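Local coordinates for protein Two-component system sensor histidine kinase (Bacteroides thetaiotaomicron, PDB 3OTT) that probably senses saccharides through its extracellular beta-propeller and beta-sandwich domains and relays the signal as a histidine kinase and transcription regulator, at residues D30-W36 against Y87-A91; S25-D30 against I65-I70. All coordinates share one frame; numbering follows the deposited sequence.

From the N terminus, 25-30 comes first and runs straight into 30-36, with Asp30 shared by the two contacts. Contact 2 closes a loop of 34 residues when the chain reaches 65-70. Contact 1 closes one of 50 residues at 87-91. The segments alternate, so the loops cross and neither nests in the other. Both contacts join the same two four-stranded propeller blades, residues 24 to 53 and 67 to 94. Contact 2 packs their first strands, 24-29 and 67-71, against each other. Contact 1, about 11 Å away centre to centre, brings turn 30-33 and the start of strand 35-39 to the end of strand 84-88 and the turn after it. The backbone bond from Trp36 N to Leu28 O ties the contacts together within one blade.

Contact 1 (D30-W36 against Y87-A91); sequences DSEGLIW and YNYRA. With TBR (hexatantalum dodecabromide), chain D.
Asp30 and Tyr89 have the nearest CA atoms of the two segments, 9.0 Å apart, so side chains bridge the gap. Asp30 to Gly33 form a type I beta turn that leads into strand 35-39. At the end of strand 84-88, Asn88 OD1 accepts from the backbone N of Arg90 and of Ala91 and shapes the turn that follows. Asp30 organises its own segment. Its OD1 takes Glu32 N in an Asx turn and Leu34 N from above the carboxylate plane. Its OD2 accepts a nearly straight bond from Trp36 NE1 at 2.6 Å (172°), in the indole plane, and pairs with Arg660. With an alanine in place of Asp30, Trp36 NE1 and Arg660 would probably lose their mate, and the backbone N of Glu32 and of Leu34 their acceptor, leaving the turn less fixed. Tyr89 CG sits between its backbone N and carbonyl carbon (chi1 74°), which brings the phenol end of the ring beside Asp30, with Asp30 CB 3.7 Å from Tyr89 OH. Trp36 crosses both tyrosines in an aromatic cluster: CZ2 meets Tyr89 CB and CZ3 meets Tyr87 CE2, each at 3.7 Å. The polar contacts lie at the turn. Glu32 OE2 makes a long salt bridge to Arg90 NH2 (3.5 Å) and also bonds Tyr661 OH, while Arg90 NE is held by Asn73 O. A water joins Ser31 OG, Glu32 OE2 and Tyr89 OH; Ser31 OG also bonds Asn73 OD1. A hexatantalum dodecabromide cluster lies against the turn, with BR8 3.3 Å from Ser31 O. Leu43 of strand 42-46 and Leu76 of strand 75-79 pack on Trp36 and Tyr87. Met363 of the second subunit packs on Arg90. The loop with Arg660 and Tyr661, just before strand 664-667, brings the C-terminal beta-sandwich part against this edge of the propeller.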
ATOM      1  N   ASP B  30      20.257  -1.550   7.582  1.00 18.94           N
ATOM      2  CA  ASP B  30      19.364  -0.615   8.287  1.00 18.75           C
ATOM      3  C   ASP B  30      18.500   0.162   7.291  1.00 19.36           C
ATOM      4  O   ASP B  30      18.705   0.056   6.073  1.00 19.55           O
ATOM      5  CB  ASP B  30      20.112   0.306   9.273  1.00 18.83           C
ATOM      6  CG  ASP B  30      21.284   1.133   8.604  1.00 19.97           C
ATOM      7  OD1 ASP B  30      21.056   1.864   7.618  1.00 22.92           O
ATOM      8  OD2 ASP B  30      22.415   1.146   9.150  1.00 19.40           O
ATOM      9  N   SER B  31      17.544   0.949   7.800  1.00 20.25           N
ATOM     10  CA  SER B  31      16.489   1.524   6.935  1.00 21.28           C
ATOM     11  C   SER B  31      17.048   2.663   6.089  1.00 20.09           C
ATOM     12  O   SER B  31      16.333   3.236   5.307  1.00 20.08           O
ATOM     13  CB  SER B  31      15.306   2.055   7.771  1.00 20.57           C
ATOM     14  OG  SER B  31      15.823   2.868   8.830  1.00 21.58           O
ATOM     15  N   GLU B  32      18.315   2.988   6.290  1.00 19.98           N
ATOM     16  CA  GLU B  32      18.986   4.053   5.513  1.00 21.19           C
ATOM     17  C   GLU B  32      20.059   3.420   4.620  1.00 19.57           C
ATOM     18  O   GLU B  32      20.840   4.097   4.018  1.00 19.59           O
ATOM     19  CB  GLU B  32      19.525   5.166   6.462  1.00 22.39           C
ATOM     20  CG  GLU B  32      18.354   5.918   7.197  1.00 28.33           C
ATOM     21  CD  GLU B  32      18.727   6.631   8.532  1.00 37.21           C
ATOM     22  OE1 GLU B  32      18.575   7.891   8.600  1.00 38.92           O
ATOM     23  OE2 GLU B  32      19.111   5.935   9.519  1.00 37.68           O
ATOM     24  N   GLY B  33      20.055   2.087   4.509  1.00 19.28           N
ATOM     25  CA  GLY B  33      20.907   1.395   3.516  1.00 17.42           C
ATOM     26  C   GLY B  33      22.315   0.961   3.906  1.00 17.20           C
ATOM     27  O   GLY B  33      22.995   0.338   3.104  1.00 18.01           O
ATOM     28  N   LEU B  34      22.770   1.198   5.128  1.00 15.65           N
ATOM     29  CA  LEU B  34      24.118   0.694   5.503  1.00 15.74           C
ATOM     30  C   LEU B  34      24.141  -0.817   5.785  1.00 15.07           C
ATOM     31  O   LEU B  34      23.294  -1.349   6.516  1.00 15.26           O
ATOM     32  CB  LEU B  34      24.640   1.413   6.761  1.00 15.51           C
ATOM     33  CG  LEU B  34      26.127   1.887   6.920  1.00 21.79           C
ATOM     34  CD1 LEU B  34      26.472   2.418   8.375  1.00 24.16           C
ATOM     35  CD2 LEU B  34      27.081   0.856   6.707  1.00 25.15           C
ATOM     36  N   ILE B  35      25.140  -1.512   5.263  1.00 14.85           N
ATOM     37  CA  ILE B  35      25.305  -2.930   5.564  1.00 14.21           C
ATOM     38  C   ILE B  35      26.089  -3.199   6.847  1.00 14.52           C
ATOM     39  O   ILE B  35      27.175  -2.647   7.049  1.00 15.96           O
ATOM     40  CB  ILE B  35      26.016  -3.583   4.401  1.00 13.85           C
ATOM     41  CG1 ILE B  35      25.129  -3.451   3.152  1.00 15.01           C
ATOM     42  CG2 ILE B  35      26.351  -5.000   4.740  1.00 12.00           C
ATOM     43  CD1 ILE B  35      23.982  -4.407   3.151  1.00 10.50           C
ATOM     44  N   TRP B  36      25.543  -4.064   7.681  1.00 13.73           N
ATOM     45  CA  TRP B  36      26.147  -4.534   8.909  1.00 12.51           C
ATOM     46  C   TRP B  36      26.438  -6.023   8.780  1.00 13.46           C
ATOM     47  O   TRP B  36      25.640  -6.766   8.185  1.00 13.00           O
ATOM     48  CB  TRP B  36      25.185  -4.308  10.093  1.00 11.65           C
ATOM     49  CG  TRP B  36      24.856  -2.840  10.280  1.00 12.73           C
ATOM     50  CD1 TRP B  36      23.847  -2.127   9.643  1.00 13.27           C
ATOM     51  CD2 TRP B  36      25.504  -1.913  11.137  1.00 12.30           C
ATOM     52  NE1 TRP B  36      23.851  -0.837  10.048  1.00 12.09           N
ATOM     53  CE2 TRP B  36      24.851  -0.672  10.979  1.00 14.89           C
ATOM     54  CE3 TRP B  36      26.558  -2.007  12.051  1.00 15.65           C
ATOM     55  CZ2 TRP B  36      25.249   0.470  11.667  1.00 11.32           C
ATOM     56  CZ3 TRP B  36      26.950  -0.870  12.745  1.00 14.21           C
ATOM     57  CH2 TRP B  36      26.308   0.356  12.530  1.00 13.41           C
ATOM     58  N   TYR B  87      22.875  -3.774  20.178  1.00 15.28           N
ATOM     59  CA  TYR B  87      23.679  -2.646  19.777  1.00 14.96           C
ATOM     60  C   TYR B  87      22.786  -1.518  19.271  1.00 14.71           C
ATOM     61  O   TYR B  87      21.987  -1.693  18.337  1.00 13.31           O
ATOM     62  CB  TYR B  87      24.736  -3.086  18.721  1.00 13.92           C
ATOM     63  CG  TYR B  87      25.591  -1.956  18.175  1.00 13.33           C
ATOM     64  CD1 TYR B  87      26.600  -1.341  18.972  1.00 18.43           C
ATOM     65  CD2 TYR B  87      25.423  -1.513  16.890  1.00 15.26           C
ATOM     66  CE1 TYR B  87      27.389  -0.288  18.472  1.00 16.16           C
ATOM     67  CE2 TYR B  87      26.231  -0.472  16.350  1.00 16.92           C
ATOM     68  CZ  TYR B  87      27.191   0.120  17.154  1.00 17.55           C
ATOM     69  OH  TYR B  87      27.948   1.115  16.621  1.00 21.42           O
ATOM     70  N   ASN B  88      22.878  -0.368  19.914  1.00 14.79           N
ATOM     71  CA  ASN B  88      22.148   0.812  19.408  1.00 14.94           C
ATOM     72  C   ASN B  88      22.969   1.470  18.308  1.00 14.15           C
ATOM     73  O   ASN B  88      23.929   2.117  18.587  1.00 14.53           O
ATOM     74  CB  ASN B  88      21.792   1.793  20.552  1.00 15.18           C
ATOM     75  CG  ASN B  88      20.965   2.992  20.079  1.00 16.01           C
ATOM     76  OD1 ASN B  88      20.988   3.343  18.907  1.00 15.94           O
ATOM     77  ND2 ASN B  88      20.233   3.634  21.012  1.00 16.02           N
ATOM     78  N   TYR B  89      22.591   1.294  17.057  1.00 14.14           N
ATOM     79  CA  TYR B  89      23.435   1.764  15.991  1.00 14.63           C
ATOM     80  C   TYR B  89      23.314   3.288  15.751  1.00 15.80           C
ATOM     81  O   TYR B  89      24.190   3.900  15.106  1.00 16.59           O
ATOM     82  CB  TYR B  89      23.167   0.947  14.720  1.00 14.22           C
ATOM     83  CG  TYR B  89      21.853   1.258  13.990  1.00 13.82           C
ATOM     84  CD1 TYR B  89      21.729   2.363  13.145  1.00 10.97           C
ATOM     85  CD2 TYR B  89      20.738   0.436  14.161  1.00 12.12           C
ATOM     86  CE1 TYR B  89      20.533   2.613  12.442  1.00 14.77           C
ATOM     87  CE2 TYR B  89      19.521   0.683  13.472  1.00 12.88           C
ATOM     88  CZ  TYR B  89      19.421   1.766  12.653  1.00 13.49           C
ATOM     89  OH  TYR B  89      18.241   1.965  12.006  1.00 17.86           O
ATOM     90  N   ARG B  90      22.265   3.913  16.280  1.00 15.50           N
ATOM     91  CA  ARG B  90      22.145   5.364  16.128  1.00 16.93           C
ATOM     92  C   ARG B  90      22.998   6.030  17.195  1.00 17.65           C
ATOM     93  O   ARG B  90      23.697   6.990  16.924  1.00 18.06           O
ATOM     94  CB  ARG B  90      20.699   5.888  16.257  1.00 15.75           C
ATOM     95  CG  ARG B  90      19.857   5.506  15.083  1.00 16.93           C
ATOM     96  CD  ARG B  90      18.409   5.977  15.264  1.00 17.75           C
ATOM     97  NE  ARG B  90      17.633   5.348  14.183  1.00 22.66           N
ATOM     98  CZ  ARG B  90      17.465   5.878  12.981  1.00 25.44           C
ATOM     99  NH1 ARG B  90      17.982   7.096  12.714  1.00 26.79           N
ATOM    100  NH2 ARG B  90      16.754   5.221  12.068  1.00 22.99           N
ATOM    101  N   ALA B  91      22.932   5.535  18.408  1.00 17.95           N
ATOM    102  CA  ALA B  91      23.759   6.125  19.453  1.00 19.59           C
ATOM    103  C   ALA B  91      25.205   5.596  19.404  1.00 20.80           C
ATOM    104  O   ALA B  91      26.103   6.217  19.939  1.00 22.08           O
ATOM    105  CB  ALA B  91      23.126   5.910  20.870  1.00 18.53           C
TER
HETATM  106 TA1  TBR D   2      15.396   2.240  -1.861  0.90 34.72          TA
HETATM  107 TA2  TBR D   2      18.056   2.568  -1.276  0.90 31.10          TA
HETATM  108 TA3  TBR D   2      16.664   4.601  -2.719  0.90 32.22          TA
HETATM  109 TA4  TBR D   2      17.527   5.017  -0.059  0.90 32.37          TA
HETATM  110 TA5  TBR D   2      14.815   4.665  -0.649  0.90 30.29          TA
HETATM  111 TA6  TBR D   2      16.186   2.650   0.693  0.90 33.86          TA
HETATM  112 BR1  TBR D   2      17.150   0.510  -2.695  0.90 38.30          BR
HETATM  113 BR2  TBR D   2      15.197   3.070  -4.322  0.90 41.80          BR
HETATM  114 BR3  TBR D   2      12.986   3.132  -1.703  0.90 44.51          BR
HETATM  115 BR4  TBR D   2      14.533   0.739   0.062  0.90 42.41          BR
HETATM  116 BR5  TBR D   2      18.880   3.480  -3.558  0.90 40.95          BR
HETATM  117 BR6  TBR D   2      14.659   6.246  -2.746  0.90 42.63          BR
HETATM  118 BR7  TBR D   2      15.682   6.708   0.709  0.90 43.10          BR
HETATM  119 BR8  TBR D   2      17.462   4.178   2.393  0.90 45.53          BR
HETATM  120 BR9  TBR D   2      19.937   4.046  -0.232  0.90 43.21          BR
HETATM  121 BRA  TBR D   2      18.075   6.693  -2.006  0.90 38.08          BR
HETATM  122 BRB  TBR D   2      14.039   3.757   1.661  0.90 43.35          BR
HETATM  123 BRC  TBR D   2      18.196   0.985   0.740  0.90 43.14          BR
HETATM  124  O   HOH W   1      18.573   3.320   9.909  1.00 15.12           O

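Contact 2 (S25-D30 against I65-I70); sequences SCFLQD and IYCGVI
Ser25 and Ile65 give the hydrogen bond between these segments: Ser25 OG donates to Ile65 O at a modelled 2.4 Å, very short and doubtful as an exact length. The other contacts are apolar or van der Waals. Cys26 SG lies 3.8 Å from Cys67 CA and 4.0 Å from Ile65 CG2. Cys67 turns its own side chain away, onto Val105 and Met108 of strand 105-111. The strand segments 25-29 and 67-70 run nearly parallel, 11° apart, with their axes 6.5 Å from each other at closest. No backbone hydrogen bond joins the two segments. This is the arrangement of a beta-propeller, where the first strands of successive blades pack by their faces round the central axis. Leu28 lies over Gly68, its CD2 3.5 Å from Gly68 O. A CB at Gly68 would clash with Leu28 CD1. Ile70 reaches back across the gap. Its CG1 is anti to the carbonyl carbon and its chain is extended (chi2 -179°), which sends CD1 to 3.4 Å from Gln29 O and onto Asp30 CA. Leu76 of strand 75-79 touches both Leu28 and Ile70. On the opposite side of strand 24-29, Phe27 packs on strand 281-286.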
ATOM      1  N   SER B  25      28.685 -14.566   9.483  1.00 23.04           N
ATOM      2  CA  SER B  25      27.573 -15.466   9.685  1.00 24.61           C
ATOM      3  C   SER B  25      26.204 -14.864   9.343  1.00 23.90           C
ATOM      4  O   SER B  25      25.235 -15.601   9.359  1.00 24.07           O
ATOM      5  CB  SER B  25      27.564 -15.881  11.143  1.00 24.64           C
ATOM      6  OG  SER B  25      27.398 -14.664  11.874  1.00 28.91           O
ATOM      7  N   CYS B  26      26.124 -13.525   9.166  1.00 22.42           N
ATOM      8  CA  CYS B  26      24.896 -12.834   8.835  1.00 20.76           C
ATOM      9  C   CYS B  26      25.137 -11.392   8.397  1.00 20.53           C
ATOM     10  O   CYS B  26      26.209 -10.832   8.652  1.00 19.90           O
ATOM     11  CB  CYS B  26      23.943 -12.804  10.017  1.00 21.22           C
ATOM     12  SG  CYS B  26      24.661 -12.139  11.488  1.00 21.25           S
ATOM     13  N   PHE B  27      24.100 -10.808   7.795  1.00 18.65           N
ATOM     14  CA  PHE B  27      24.120  -9.439   7.271  1.00 18.37           C
ATOM     15  C   PHE B  27      22.810  -8.832   7.662  1.00 18.79           C
ATOM     16  O   PHE B  27      21.793  -9.535   7.669  1.00 19.95           O
ATOM     17  CB  PHE B  27      24.176  -9.353   5.740  1.00 16.06           C
ATOM     18  CG  PHE B  27      25.367  -9.998   5.127  1.00 16.58           C
ATOM     19  CD1 PHE B  27      25.350 -11.351   4.802  1.00 14.81           C
ATOM     20  CD2 PHE B  27      26.517  -9.268   4.883  1.00 13.14           C
ATOM     21  CE1 PHE B  27      26.444 -11.955   4.211  1.00 16.31           C
ATOM     22  CE2 PHE B  27      27.622  -9.886   4.336  1.00 14.39           C
ATOM     23  CZ  PHE B  27      27.600 -11.200   3.978  1.00 13.45           C
ATOM     24  N   LEU B  28      22.823  -7.528   7.952  1.00 18.73           N
ATOM     25  CA  LEU B  28      21.605  -6.733   8.144  1.00 18.47           C
ATOM     26  C   LEU B  28      21.793  -5.476   7.373  1.00 18.69           C
ATOM     27  O   LEU B  28      22.903  -5.062   7.134  1.00 19.20           O
ATOM     28  CB  LEU B  28      21.430  -6.395   9.620  1.00 19.15           C
ATOM     29  CG  LEU B  28      21.249  -7.634  10.475  1.00 20.43           C
ATOM     30  CD1 LEU B  28      21.431  -7.326  11.965  1.00 22.02           C
ATOM     31  CD2 LEU B  28      19.861  -8.254  10.170  1.00 24.22           C
ATOM     32  N   GLN B  29      20.705  -4.851   6.979  1.00 19.39           N
ATOM     33  CA  GLN B  29      20.772  -3.577   6.303  1.00 18.95           C
ATOM     34  C   GLN B  29      19.773  -2.656   6.996  1.00 19.25           C
ATOM     35  O   GLN B  29      18.576  -2.977   7.032  1.00 19.11           O
ATOM     36  CB  GLN B  29      20.369  -3.741   4.860  1.00 18.36           C
ATOM     37  CG  GLN B  29      20.644  -2.493   4.073  1.00 19.85           C
ATOM     38  CD  GLN B  29      20.378  -2.647   2.574  1.00 20.10           C
ATOM     39  OE1 GLN B  29      19.510  -3.425   2.162  1.00 21.93           O
ATOM     40  NE2 GLN B  29      21.113  -1.878   1.763  1.00 15.97           N
ATOM     41  N   ASP B  30      20.257  -1.550   7.582  1.00 18.94           N
ATOM     42  CA  ASP B  30      19.364  -0.615   8.287  1.00 18.75           C
ATOM     43  C   ASP B  30      18.500   0.162   7.291  1.00 19.36           C
ATOM     44  O   ASP B  30      18.705   0.056   6.073  1.00 19.55           O
ATOM     45  CB  ASP B  30      20.112   0.306   9.273  1.00 18.83           C
ATOM     46  CG  ASP B  30      21.284   1.133   8.604  1.00 19.97           C
ATOM     47  OD1 ASP B  30      21.056   1.864   7.618  1.00 22.92           O
ATOM     48  OD2 ASP B  30      22.415   1.146   9.150  1.00 19.40           O
ATOM     49  N   ILE B  65      29.014 -13.733  16.425  1.00 14.06           N
ATOM     50  CA  ILE B  65      27.639 -13.419  16.189  1.00 14.35           C
ATOM     51  C   ILE B  65      27.028 -14.531  15.319  1.00 15.48           C
ATOM     52  O   ILE B  65      27.604 -14.897  14.295  1.00 15.56           O
ATOM     53  CB  ILE B  65      27.532 -12.108  15.373  1.00 13.72           C
ATOM     54  CG1 ILE B  65      28.403 -10.988  15.975  1.00 15.96           C
ATOM     55  CG2 ILE B  65      26.044 -11.624  15.207  1.00 10.74           C
ATOM     56  CD1 ILE B  65      27.975 -10.574  17.343  1.00 14.20           C
ATOM     57  N   TYR B  66      25.856 -15.045  15.675  1.00 14.99           N
ATOM     58  CA  TYR B  66      25.286 -16.140  14.857  1.00 14.55           C
ATOM     59  C   TYR B  66      24.144 -15.711  13.978  1.00 15.03           C
ATOM     60  O   TYR B  66      23.834 -16.391  12.999  1.00 16.02           O
ATOM     61  CB  TYR B  66      24.848 -17.283  15.753  1.00 14.02           C
ATOM     62  CG  TYR B  66      26.006 -17.905  16.502  1.00 12.25           C
ATOM     63  CD1 TYR B  66      26.729 -18.983  15.946  1.00 10.96           C
ATOM     64  CD2 TYR B  66      26.355 -17.436  17.796  1.00 13.05           C
ATOM     65  CE1 TYR B  66      27.807 -19.578  16.638  1.00 14.05           C
ATOM     66  CE2 TYR B  66      27.481 -18.022  18.522  1.00 16.74           C
ATOM     67  CZ  TYR B  66      28.189 -19.079  17.914  1.00 16.44           C
ATOM     68  OH  TYR B  66      29.218 -19.667  18.590  1.00 20.32           O
ATOM     69  N   CYS B  67      23.502 -14.600  14.338  1.00 15.30           N
ATOM     70  CA  CYS B  67      22.300 -14.171  13.676  1.00 16.86           C
ATOM     71  C   CYS B  67      22.008 -12.782  14.213  1.00 17.00           C
ATOM     72  O   CYS B  67      22.587 -12.401  15.229  1.00 17.83           O
ATOM     73  CB  CYS B  67      21.135 -15.105  14.022  1.00 16.59           C
ATOM     74  SG  CYS B  67      20.656 -15.029  15.758  1.00 17.03           S
ATOM     75  N   GLY B  68      21.124 -12.057  13.538  1.00 15.50           N
ATOM     76  CA  GLY B  68      20.706 -10.745  13.986  1.00 16.06           C
ATOM     77  C   GLY B  68      19.393 -10.332  13.379  1.00 15.74           C
ATOM     78  O   GLY B  68      19.025 -10.853  12.356  1.00 16.25           O
ATOM     79  N   VAL B  69      18.680  -9.414  14.038  1.00 15.30           N
ATOM     80  CA  VAL B  69      17.586  -8.685  13.439  1.00 14.75           C
ATOM     81  C   VAL B  69      17.612  -7.241  13.918  1.00 15.07           C
ATOM     82  O   VAL B  69      18.150  -6.964  14.983  1.00 14.01           O
ATOM     83  CB  VAL B  69      16.163  -9.223  13.812  1.00 16.11           C
ATOM     84  CG1 VAL B  69      15.896 -10.456  13.093  1.00 18.81           C
ATOM     85  CG2 VAL B  69      15.980  -9.376  15.304  1.00 12.34           C
ATOM     86  N   ILE B  70      17.003  -6.347  13.142  1.00 13.65           N
ATOM     87  CA  ILE B  70      16.896  -4.959  13.522  1.00 15.76           C
ATOM     88  C   ILE B  70      15.545  -4.768  14.255  1.00 17.38           C
ATOM     89  O   ILE B  70      14.500  -5.192  13.734  1.00 17.11           O
ATOM     90  CB  ILE B  70      17.006  -4.065  12.272  1.00 15.80           C
ATOM     91  CG1 ILE B  70      18.414  -4.193  11.658  1.00 16.84           C
ATOM     92  CG2 ILE B  70      16.650  -2.617  12.594  1.00 16.41           C
ATOM     93  CD1 ILE B  70      18.636  -3.300  10.379  1.00 17.62           C
TER